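Local coordinates for protein restriction endonuclease S subunits (Thermoanaerobacter tengcongensis, PDB 3OKG) that probably recognises the DNA target sequence as the specificity subunit of a type I restriction-modification methyltransferase, in which it assembles with M polypeptides, at residues W228-L233 against N357-L362; V236-M241 against R317-L322; G287-S292 against T300-L305; R324-Y329 against R369-Y374. All coordinates share one frame; numbering follows the deposited sequence.

Interaction 1: residues W228-L233 against N357-L362; sequences WRWVRL and NVFIPL
Arg229 to Arg232 and Phe359 to Leu362 run antiparallel as a two-stranded sheet, their axes 4.7 Å apart, with Arg229-Leu362 and Val231-Ile360 as hydrogen-bonded pairs. Each pair exchanges two backbone bonds, among them Ile360 N to Val231 O at 2.9 Å, and Leu233 N adds a fifth to Val358 O at 2.8 Å. Trp230 lays one face of its six-membered ring over Pro361, whose CB sits 4.0 Å from the ring centroid in a CH-pi contact; beside it, Trp230 CZ3 comes within 3.3 Å of Pro361 N. On the same face of the sheet, Arg232 CG sits over one face of the Phe359 ring, toward its rim, in a second CH-pi contact, while the two side chains lie side by side. Within the second DNA-specificity region, the sheet ties strand 229-232 to the strand that leads into helix 365-388, although more than 120 residues separate the two. Val231, Ile360 and Leu362 point to the other face, where Val231 CG2 lies 4.0 Å from Leu362 CB and 3.6 Å from Ile360 CG2. On that face too, Arg229 NH2 lies 3.6 Å from Leu362 CD2. The indole NE1 of Trp230 is hydrogen-bonded to Ala222 O.

Interaction 2: residues V236-M241 against R317-L322; sequences VCDIIM and RPRDSL
Asp238 and Arg317 form the hydrogen-bonded pair of an antiparallel sheet edge, joined by Asp238 N to Arg317 O and Arg317 N to Asp238 O, both 2.8 Å. Strand 237-241 is an outermost strand of this four-stranded sheet, and Arg317 and Pro318 close the neighbouring strand 313-318. Beyond the paired residues, Arg319 N continues the bonding to Val236 O at 2.8 Å, from 42° above the carbonyl plane. The Arg319 side chain then doubles back across the strand: extended from CG to NE, it passes CG 3.6 Å from Val236 O and brings NE to Asp238 OD1 at 3.0 Å. Both hydrogen bonds of this salt bridge are weak: the one from NE is bent to 129° at its hydrogen, and NH2 approaches the same oxygen. The carboxylate and guanidinium planes are turned 44° apart. Arg317 sends its own guanidinium elsewhere, to a salt bridge with Asp288. A type I turn from Arg319 to Leu322, closed by Leu322 N to Arg319 O, returns the chain toward Val236 and positions the outer contacts. There Leu322 crosses Val236 at about a right angle, CD2 4.0 Å from CG2, and Ser321 OG rests 3.4 Å from Val236 CG1.

Interaction 3: residues G287-S292 against T300-L305; sequences GDVLIS and TNVANL
Leu290 and Asn301 exchange two backbone hydrogen bonds at the middle of a beta hairpin, with Leu290 N to Asn301 O at 2.7 Å and Asn301 N to Leu290 O at 3.0 Å. The hairpin strands, 289-292 and 300-302, run antiparallel at 156°, and 300-302 is an outermost strand of the four-stranded sheet that also holds 237-241. Leu290 O takes a further, weak bond from the hydroxyl OG1 of Thr300 at 3.5 Å, and Thr300 CA-H also points at it, giving this one carbonyl three approaches from the facing strand. Pairing continues past the strand ends: Ala303 N meets Asp288 O at 2.9 Å, almost straight at 175°, and Gly287 N reaches Ala303 O at 3.0 Å. Gly287 has a positive phi of 115°, where any CB would collide with the carbonyl oxygen of the residue before. The carboxylate of the next residue, Asp288, accepts a hydrogen bond from Arg285 N through OD2, tying the hairpin to the loop before it.

Few side chains meet directly between the strands. On one face Val289 and Val302 form a non-hydrogen-bonded pair with methyls CG2 and CG2 4.3 Å apart, and helix 324-333 covers this face through Leu327, Leu328 and Leu331. Leu290 CD1 lies loosely, 4.5 Å, from Ala303 CB, and Phe266 and Pro271 also touch Leu290. Val302 CG1 lies 3.5 Å from Gly287 O.

Interaction 4: residues R324-Y329 against R369-Y374; sequences RFWLLY and RRIVAY
Trp326 CG stands anti to its backbone N (chi1 -178°) and Ile371 CG2 anti to its own, and the two side chains cross so that the rim of the indole meets the isoleucine. The closest approach is Trp326 CZ3 to Ile371 CG2, 3.6 Å, with the methyl in the ring plane at its edge; Ile371 CD1 lies 4.0 Å from CH2 of the same ring. Val372 enters beside them. Its CG2 sits 3.8 Å from Trp326 N, close against the helix backbone. At the edge of the Tyr329 ring, Tyr329 CD1 is 4.3 Å from Val372 CG2. The other methyl, Val372 CG1, touches Phe325 CB at 4.0 Å. The segments 324-329 and 369-374 cross at 56°, their axes 9.6 Å apart, packing helix 324-333 against helix 365-388 near the beginning of the predicted coiled coil. Helix 174-216 closes over the same site, with Val216 on Ile371 and Leu213 on Tyr329. The polar ends of the aromatic groups are bonded beyond the two segments, Trp326 NE1 to Pro361 O and Tyr329 OH to Asp376. The contact itself is made by apolar side chains, with methyls at ring edges and against Phe325 CB and the helix backbone, and therefore rests on van der Waals packing.

In the fold
All four interactions lie in the second specificity region, at one end of the elongated chain. Interactions 1 and 2, with centres 12 Å apart, share an apolar junction where Leu362 CD1 meets Leu322 CD1 at 3.8 Å. Interactions 2 and 3 belong to one sheet and are joined by the salt bridge Arg317 NH2 to Asp288 OD2, 2.8 Å. Interaction 4 touches the other three: Ile371 CD1 lies 3.7 Å from Trp228 CZ2, Leu327 packs on Cys237 and Leu322, and Leu328 lies on Thr300 and Val302. Helix 324-333 thus touches both sheets and helix 365-388. Interactions 1 and 3 do not touch, their nearest atoms about 7 Å apart.

Interaction 1: residues W228-L233 against N357-L362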
# COMPACT_ATOMS: atom_id res chain seq x y z
N TRP A 228 25.20 25.79 -25.28
CA TRP A 228 25.16 24.36 -25.03
C TRP A 228 25.85 23.77 -26.24
O TRP A 228 25.87 24.39 -27.30
CB TRP A 228 23.71 23.86 -25.04
CG TRP A 228 22.84 24.21 -23.85
CD1 TRP A 228 22.82 25.38 -23.14
CD2 TRP A 228 21.81 23.37 -23.28
NE1 TRP A 228 21.86 25.31 -22.14
CE2 TRP A 228 21.21 24.10 -22.22
CE3 TRP A 228 21.33 22.08 -23.56
CZ2 TRP A 228 20.18 23.57 -21.43
CZ3 TRP A 228 20.29 21.56 -22.78
CH2 TRP A 228 19.73 22.31 -21.74
N ARG A 229 26.38 22.56 -26.10
CA ARG A 229 26.92 21.85 -27.25
C ARG A 229 26.48 20.41 -27.23
O ARG A 229 26.39 19.79 -26.16
CB ARG A 229 28.46 21.88 -27.25
CG ARG A 229 29.09 23.22 -27.59
CD ARG A 229 30.60 23.18 -27.39
NE ARG A 229 30.92 22.77 -26.02
CZ ARG A 229 31.67 21.71 -25.71
NH1 ARG A 229 32.20 20.97 -26.67
NH2 ARG A 229 31.89 21.42 -24.43
N TRP A 230 26.22 19.87 -28.42
CA TRP A 230 26.11 18.43 -28.57
C TRP A 230 27.50 17.78 -28.53
O TRP A 230 28.33 18.05 -29.39
CB TRP A 230 25.45 18.11 -29.89
CG TRP A 230 23.98 18.24 -29.86
CD1 TRP A 230 23.21 19.20 -30.48
CD2 TRP A 230 23.07 17.40 -29.14
NE1 TRP A 230 21.88 18.98 -30.22
CE2 TRP A 230 21.76 17.90 -29.39
CE3 TRP A 230 23.22 16.28 -28.33
CZ2 TRP A 230 20.62 17.30 -28.83
CZ3 TRP A 230 22.09 15.68 -27.78
CH2 TRP A 230 20.81 16.20 -28.03
N VAL A 231 27.75 16.93 -27.54
CA VAL A 231 29.03 16.21 -27.44
C VAL A 231 28.82 14.71 -27.40
O VAL A 231 27.73 14.23 -27.07
CB VAL A 231 29.85 16.64 -26.21
CG1 VAL A 231 30.10 18.14 -26.22
CG2 VAL A 231 29.12 16.23 -24.92
N ARG A 232 29.87 13.96 -27.72
CA ARG A 232 29.84 12.51 -27.57
C ARG A 232 30.30 12.16 -26.15
O ARG A 232 31.29 12.70 -25.67
CB ARG A 232 30.76 11.84 -28.59
CG ARG A 232 30.33 12.06 -30.04
CD ARG A 232 31.43 11.67 -31.01
NE ARG A 232 32.70 12.31 -30.68
CZ ARG A 232 33.07 13.51 -31.12
NH1 ARG A 232 34.24 14.02 -30.77
NH2 ARG A 232 32.26 14.21 -31.91
N LEU A 233 29.57 11.27 -25.48
CA LEU A 233 29.86 10.98 -24.08
C LEU A 233 31.37 10.76 -23.89
O LEU A 233 31.95 11.20 -22.90
CB LEU A 233 29.10 9.72 -23.63
CG LEU A 233 29.14 9.41 -22.14
CD1 LEU A 233 28.69 10.62 -21.31
CD2 LEU A 233 28.28 8.18 -21.84
N ASN A 357 30.04 6.78 -28.03
CA ASN A 357 29.42 7.40 -29.20
C ASN A 357 28.04 8.02 -28.93
O ASN A 357 27.48 8.67 -29.81
CB ASN A 357 29.26 6.38 -30.32
CG ASN A 357 30.54 6.18 -31.10
OD1 ASN A 357 31.45 7.00 -31.03
ND2 ASN A 357 30.60 5.09 -31.86
N VAL A 358 27.50 7.76 -27.75
CA VAL A 358 26.22 8.35 -27.33
C VAL A 358 26.31 9.86 -27.34
O VAL A 358 27.16 10.42 -26.65
CB VAL A 358 25.89 7.89 -25.89
CG1 VAL A 358 24.66 8.61 -25.35
CG2 VAL A 358 25.69 6.37 -25.85
N PHE A 359 25.46 10.55 -28.11
CA PHE A 359 25.42 12.01 -28.00
C PHE A 359 24.63 12.47 -26.76
O PHE A 359 23.62 11.88 -26.44
CB PHE A 359 24.80 12.64 -29.25
CG PHE A 359 25.82 13.00 -30.29
CD1 PHE A 359 26.59 14.16 -30.16
CD2 PHE A 359 26.05 12.15 -31.36
CE1 PHE A 359 27.56 14.49 -31.10
CE2 PHE A 359 27.01 12.46 -32.31
CZ PHE A 359 27.77 13.64 -32.17
N ILE A 360 25.10 13.53 -26.11
CA ILE A 360 24.41 14.11 -24.96
C ILE A 360 24.46 15.63 -25.09
O ILE A 360 25.49 16.18 -25.48
CB ILE A 360 25.08 13.64 -23.61
CG1 ILE A 360 24.34 14.19 -22.37
CG2 ILE A 360 26.58 14.02 -23.56
CD1 ILE A 360 24.93 13.62 -21.03
N PRO A 361 23.34 16.32 -24.77
CA PRO A 361 23.42 17.78 -24.87
C PRO A 361 24.14 18.28 -23.63
O PRO A 361 23.93 17.80 -22.52
CB PRO A 361 21.94 18.23 -24.82
CG PRO A 361 21.12 16.98 -24.41
CD PRO A 361 22.09 15.85 -24.15
N LEU A 362 25.00 19.25 -23.81
CA LEU A 362 25.87 19.65 -22.74
C LEU A 362 25.81 21.14 -22.50
O LEU A 362 26.48 21.91 -23.20
CB LEU A 362 27.33 19.21 -23.03
CG LEU A 362 28.27 19.36 -21.82
CD1 LEU A 362 28.07 18.19 -20.81
CD2 LEU A 362 29.73 19.45 -22.27

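Interaction 2: residues V236-M241 against R317-L322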
# COMPACT_ATOMS: atom_id res chain seq x y z
N VAL A 236 33.48 13.82 -22.76
CA VAL A 236 33.33 14.46 -21.46
C VAL A 236 33.23 13.43 -20.31
O VAL A 236 32.84 13.76 -19.19
CB VAL A 236 32.09 15.39 -21.50
CG1 VAL A 236 32.33 16.51 -22.55
CG2 VAL A 236 30.86 14.59 -21.90
N CYS A 237 33.61 12.19 -20.60
CA CYS A 237 33.44 11.09 -19.65
C CYS A 237 34.48 9.99 -19.90
O CYS A 237 34.69 9.57 -21.05
CB CYS A 237 32.01 10.52 -19.79
SG CYS A 237 31.45 9.55 -18.38
N ASP A 238 35.15 9.55 -18.83
CA ASP A 238 36.02 8.38 -18.93
C ASP A 238 35.14 7.14 -18.85
O ASP A 238 34.28 7.05 -17.97
CB ASP A 238 37.03 8.35 -17.79
CG ASP A 238 37.97 9.53 -17.81
OD1 ASP A 238 38.26 10.03 -18.91
OD2 ASP A 238 38.41 9.96 -16.73
N ILE A 239 35.34 6.20 -19.77
CA ILE A 239 34.55 4.99 -19.80
C ILE A 239 35.45 3.78 -19.57
O ILE A 239 36.46 3.61 -20.25
CB ILE A 239 33.81 4.84 -21.12
CG1 ILE A 239 32.91 6.06 -21.36
CG2 ILE A 239 32.98 3.58 -21.13
CD1 ILE A 239 32.06 5.94 -22.59
N ILE A 240 35.06 2.94 -18.62
CA ILE A 240 35.85 1.80 -18.15
C ILE A 240 34.98 0.55 -18.26
O ILE A 240 33.98 0.44 -17.55
CB ILE A 240 36.19 2.02 -16.66
CG1 ILE A 240 37.01 3.30 -16.46
CG2 ILE A 240 36.91 0.81 -16.06
CD1 ILE A 240 36.17 4.53 -16.06
N MET A 241 35.31 -0.39 -19.14
CA MET A 241 34.52 -1.62 -19.23
C MET A 241 35.01 -2.60 -18.16
O MET A 241 36.21 -2.86 -18.06
CB MET A 241 34.65 -2.28 -20.60
CG MET A 241 34.22 -1.45 -21.80
SD MET A 241 32.48 -0.99 -21.76
CE MET A 241 32.62 0.53 -20.85
N ARG A 317 33.06 7.96 -15.66
CA ARG A 317 33.57 8.97 -14.75
C ARG A 317 33.56 10.30 -15.46
O ARG A 317 34.37 10.52 -16.37
CB ARG A 317 34.98 8.65 -14.27
CG ARG A 317 35.46 9.62 -13.20
CD ARG A 317 36.79 9.20 -12.60
NE ARG A 317 36.69 7.94 -11.87
CZ ARG A 317 37.51 6.90 -12.03
NH1 ARG A 317 38.51 6.96 -12.90
NH2 ARG A 317 37.33 5.80 -11.32
N PRO A 318 32.63 11.17 -15.08
CA PRO A 318 32.46 12.47 -15.74
C PRO A 318 33.73 13.31 -15.64
O PRO A 318 34.38 13.34 -14.60
CB PRO A 318 31.35 13.14 -14.93
CG PRO A 318 30.59 12.01 -14.30
CD PRO A 318 31.61 10.93 -14.04
N ARG A 319 34.07 13.99 -16.72
CA ARG A 319 35.17 14.94 -16.68
C ARG A 319 34.62 16.24 -16.12
O ARG A 319 33.45 16.30 -15.75
CB ARG A 319 35.77 15.10 -18.09
CG ARG A 319 36.35 13.77 -18.56
CD ARG A 319 37.20 13.86 -19.82
NE ARG A 319 37.36 12.52 -20.40
CZ ARG A 319 37.91 12.27 -21.58
NH1 ARG A 319 38.37 13.26 -22.34
NH2 ARG A 319 37.99 11.01 -22.01
N ASP A 320 35.45 17.27 -16.03
CA ASP A 320 35.03 18.48 -15.32
C ASP A 320 33.82 19.17 -15.96
O ASP A 320 33.07 19.84 -15.27
CB ASP A 320 36.18 19.47 -15.17
CG ASP A 320 37.36 18.89 -14.41
OD1 ASP A 320 37.13 18.02 -13.54
OD2 ASP A 320 38.50 19.30 -14.70
N SER A 321 33.64 19.03 -17.27
CA SER A 321 32.55 19.77 -17.93
C SER A 321 31.19 19.08 -17.82
O SER A 321 30.22 19.56 -18.39
CB SER A 321 32.87 20.02 -19.40
OG SER A 321 32.84 18.80 -20.12
N LEU A 322 31.13 17.95 -17.11
CA LEU A 322 29.90 17.16 -17.03
C LEU A 322 29.56 16.83 -15.58
O LEU A 322 30.38 16.25 -14.86
CB LEU A 322 30.03 15.86 -17.84
CG LEU A 322 28.91 14.81 -17.70
CD1 LEU A 322 27.60 15.33 -18.32
CD2 LEU A 322 29.31 13.51 -18.38

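Interaction 3: residues G287-S292 against T300-L305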
# COMPACT_ATOMS: atom_id res chain seq x y z
N GLY A 287 31.27 8.69 -6.92
CA GLY A 287 30.85 9.59 -7.96
C GLY A 287 30.47 8.80 -9.20
O GLY A 287 29.31 8.80 -9.60
N ASP A 288 31.44 8.10 -9.78
CA ASP A 288 31.22 7.41 -11.04
C ASP A 288 29.88 6.72 -11.14
O ASP A 288 29.39 6.13 -10.17
CB ASP A 288 32.26 6.33 -11.30
CG ASP A 288 33.68 6.84 -11.15
OD1 ASP A 288 33.88 8.07 -11.11
OD2 ASP A 288 34.60 5.99 -11.05
N VAL A 289 29.30 6.79 -12.33
CA VAL A 289 28.04 6.14 -12.61
C VAL A 289 28.33 4.74 -13.08
O VAL A 289 29.26 4.52 -13.85
CB VAL A 289 27.28 6.94 -13.71
CG1 VAL A 289 26.03 6.19 -14.17
CG2 VAL A 289 26.91 8.34 -13.18
N LEU A 290 27.56 3.77 -12.59
CA LEU A 290 27.73 2.39 -13.02
C LEU A 290 26.59 2.06 -13.95
O LEU A 290 25.45 2.49 -13.73
CB LEU A 290 27.72 1.42 -11.81
CG LEU A 290 28.71 1.71 -10.67
CD1 LEU A 290 28.42 0.83 -9.46
CD2 LEU A 290 30.16 1.53 -11.12
N ILE A 291 26.86 1.30 -15.00
CA ILE A 291 25.81 0.96 -15.95
C ILE A 291 25.93 -0.50 -16.36
O ILE A 291 27.04 -1.01 -16.48
CB ILE A 291 25.86 1.89 -17.18
CG1 ILE A 291 24.66 1.64 -18.09
CG2 ILE A 291 27.18 1.72 -17.93
CD1 ILE A 291 24.37 2.81 -19.02
N SER A 292 24.79 -1.17 -16.53
CA SER A 292 24.79 -2.58 -16.88
C SER A 292 25.03 -2.72 -18.37
O SER A 292 24.35 -2.10 -19.16
CB SER A 292 23.46 -3.23 -16.52
OG SER A 292 23.38 -4.55 -17.02
N THR A 300 21.18 1.44 -14.11
CA THR A 300 22.17 2.34 -13.56
C THR A 300 22.26 2.38 -12.02
O THR A 300 21.27 2.21 -11.30
CB THR A 300 21.85 3.77 -14.06
OG1 THR A 300 22.75 4.14 -15.11
CG2 THR A 300 21.95 4.76 -12.93
N ASN A 301 23.47 2.62 -11.52
CA ASN A 301 23.71 2.95 -10.12
C ASN A 301 24.83 3.98 -10.00
O ASN A 301 25.50 4.30 -10.98
CB ASN A 301 24.10 1.70 -9.32
CG ASN A 301 23.01 1.24 -8.35
OD1 ASN A 301 21.82 1.34 -8.62
ND2 ASN A 301 23.44 0.70 -7.21
N VAL A 302 25.07 4.49 -8.81
CA VAL A 302 26.23 5.34 -8.57
C VAL A 302 27.14 4.70 -7.52
O VAL A 302 26.67 4.17 -6.52
CB VAL A 302 25.81 6.73 -8.08
CG1 VAL A 302 26.96 7.45 -7.40
CG2 VAL A 302 25.26 7.56 -9.25
N ALA A 303 28.44 4.76 -7.76
CA ALA A 303 29.40 4.22 -6.80
C ALA A 303 29.53 5.15 -5.60
O ALA A 303 29.69 6.35 -5.77
CB ALA A 303 30.77 4.06 -7.45
N ASN A 304 29.46 4.60 -4.39
CA ASN A 304 29.75 5.41 -3.21
C ASN A 304 31.06 5.06 -2.51
O ASN A 304 31.43 5.69 -1.52
CB ASN A 304 28.58 5.43 -2.20
CG ASN A 304 28.00 4.05 -1.93
OD1 ASN A 304 26.95 3.93 -1.29
ND2 ASN A 304 28.66 3.01 -2.42
N LEU A 305 31.76 4.07 -3.05
CA LEU A 305 33.05 3.64 -2.51
C LEU A 305 33.98 3.21 -3.63
O LEU A 305 33.52 2.76 -4.68
CB LEU A 305 32.86 2.45 -1.56
CG LEU A 305 32.35 2.68 -0.14
CD1 LEU A 305 32.91 3.97 0.43
CD2 LEU A 305 30.83 2.69 -0.11

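Interaction 4: residues R324-Y329 against R369-Y374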
# COMPACT_ATOMS: atom_id res chain seq x y z
N ARG A 324 27.75 14.82 -12.65
CA ARG A 324 27.37 13.44 -12.43
C ARG A 324 25.87 13.25 -12.61
O ARG A 324 25.39 12.33 -13.29
CB ARG A 324 27.72 13.06 -10.98
CG ARG A 324 27.14 11.75 -10.56
CD ARG A 324 27.97 11.12 -9.47
NE ARG A 324 27.55 11.49 -8.13
CZ ARG A 324 28.02 12.53 -7.46
NH1 ARG A 324 28.91 13.34 -8.03
NH2 ARG A 324 27.58 12.77 -6.22
N PHE A 325 25.12 14.13 -11.97
CA PHE A 325 23.67 13.97 -11.98
C PHE A 325 22.99 14.34 -13.30
O PHE A 325 21.90 13.85 -13.60
CB PHE A 325 23.06 14.66 -10.77
CG PHE A 325 23.39 13.95 -9.48
CD1 PHE A 325 23.03 12.62 -9.32
CD2 PHE A 325 24.09 14.58 -8.47
CE1 PHE A 325 23.34 11.93 -8.14
CE2 PHE A 325 24.40 13.91 -7.30
CZ PHE A 325 24.03 12.58 -7.14
N TRP A 326 23.66 15.17 -14.11
CA TRP A 326 23.16 15.43 -15.49
C TRP A 326 23.25 14.14 -16.29
O TRP A 326 22.28 13.72 -16.96
CB TRP A 326 24.00 16.54 -16.15
CG TRP A 326 23.56 16.93 -17.55
CD1 TRP A 326 24.21 16.65 -18.74
CD2 TRP A 326 22.39 17.69 -17.91
NE1 TRP A 326 23.52 17.20 -19.81
CE2 TRP A 326 22.41 17.85 -19.32
CE3 TRP A 326 21.35 18.29 -17.17
CZ2 TRP A 326 21.41 18.54 -20.01
CZ3 TRP A 326 20.36 18.98 -17.86
CH2 TRP A 326 20.39 19.10 -19.26
N LEU A 327 24.41 13.50 -16.20
CA LEU A 327 24.64 12.21 -16.84
C LEU A 327 23.62 11.16 -16.39
O LEU A 327 23.03 10.46 -17.20
CB LEU A 327 26.05 11.70 -16.50
CG LEU A 327 26.41 10.32 -17.06
CD1 LEU A 327 26.19 10.29 -18.57
CD2 LEU A 327 27.86 9.97 -16.72
N LEU A 328 23.41 11.07 -15.07
CA LEU A 328 22.49 10.10 -14.52
C LEU A 328 21.06 10.27 -15.04
O LEU A 328 20.40 9.30 -15.42
CB LEU A 328 22.49 10.18 -12.99
CG LEU A 328 21.92 8.95 -12.28
CD1 LEU A 328 22.69 7.73 -12.72
CD2 LEU A 328 22.00 9.10 -10.75
N TYR A 329 20.55 11.50 -15.00
CA TYR A 329 19.21 11.74 -15.54
C TYR A 329 19.12 11.36 -17.01
O TYR A 329 18.11 10.82 -17.46
CB TYR A 329 18.83 13.20 -15.40
CG TYR A 329 18.15 13.50 -14.08
CD1 TYR A 329 18.74 14.36 -13.16
CD2 TYR A 329 16.94 12.89 -13.75
CE1 TYR A 329 18.13 14.64 -11.94
CE2 TYR A 329 16.33 13.15 -12.52
CZ TYR A 329 16.93 14.01 -11.63
OH TYR A 329 16.33 14.28 -10.43
N ARG A 369 23.46 22.35 -13.39
CA ARG A 369 23.12 22.28 -11.98
C ARG A 369 21.72 22.87 -11.73
O ARG A 369 20.93 22.31 -10.97
CB ARG A 369 24.17 22.97 -11.11
CG ARG A 369 25.47 22.15 -10.98
CD ARG A 369 26.43 22.74 -9.94
NE ARG A 369 26.87 24.08 -10.31
CZ ARG A 369 28.07 24.38 -10.81
NH1 ARG A 369 28.97 23.42 -10.99
NH2 ARG A 369 28.36 25.64 -11.12
N ARG A 370 21.43 23.99 -12.40
CA ARG A 370 20.12 24.65 -12.30
C ARG A 370 18.97 23.72 -12.70
O ARG A 370 17.95 23.63 -12.02
CB ARG A 370 20.10 25.92 -13.17
CG ARG A 370 18.88 26.83 -12.98
CD ARG A 370 18.86 28.00 -13.99
NE ARG A 370 18.49 27.52 -15.31
CZ ARG A 370 17.23 27.32 -15.70
NH1 ARG A 370 16.22 27.57 -14.87
NH2 ARG A 370 16.98 26.85 -16.92
N ILE A 371 19.16 23.01 -13.81
CA ILE A 371 18.17 22.06 -14.31
C ILE A 371 18.08 20.81 -13.44
O ILE A 371 16.98 20.32 -13.16
CB ILE A 371 18.46 21.66 -15.78
CG1 ILE A 371 18.30 22.87 -16.70
CG2 ILE A 371 17.54 20.53 -16.23
CD1 ILE A 371 18.78 22.62 -18.13
N VAL A 372 19.22 20.30 -12.97
CA VAL A 372 19.22 19.15 -12.04
C VAL A 372 18.43 19.48 -10.75
O VAL A 372 17.70 18.65 -10.22
CB VAL A 372 20.66 18.66 -11.69
CG1 VAL A 372 20.67 17.79 -10.45
CG2 VAL A 372 21.26 17.84 -12.85
N ALA A 373 18.58 20.69 -10.25
CA ALA A 373 17.83 21.08 -9.05
C ALA A 373 16.31 20.99 -9.31
O ALA A 373 15.55 20.52 -8.47
CB ALA A 373 18.22 22.47 -8.63
N TYR A 374 15.88 21.43 -10.49
CA TYR A 374 14.47 21.35 -10.86
C TYR A 374 13.97 19.91 -10.98
O TYR A 374 12.93 19.56 -10.43
CB TYR A 374 14.21 22.12 -12.14
CG TYR A 374 12.84 21.87 -12.72
CD1 TYR A 374 11.70 22.38 -12.10
CD2 TYR A 374 12.68 21.13 -13.89
CE1 TYR A 374 10.42 22.15 -12.62
CE2 TYR A 374 11.41 20.91 -14.43
CZ TYR A 374 10.29 21.42 -13.79
OH TYR A 374 9.03 21.20 -14.31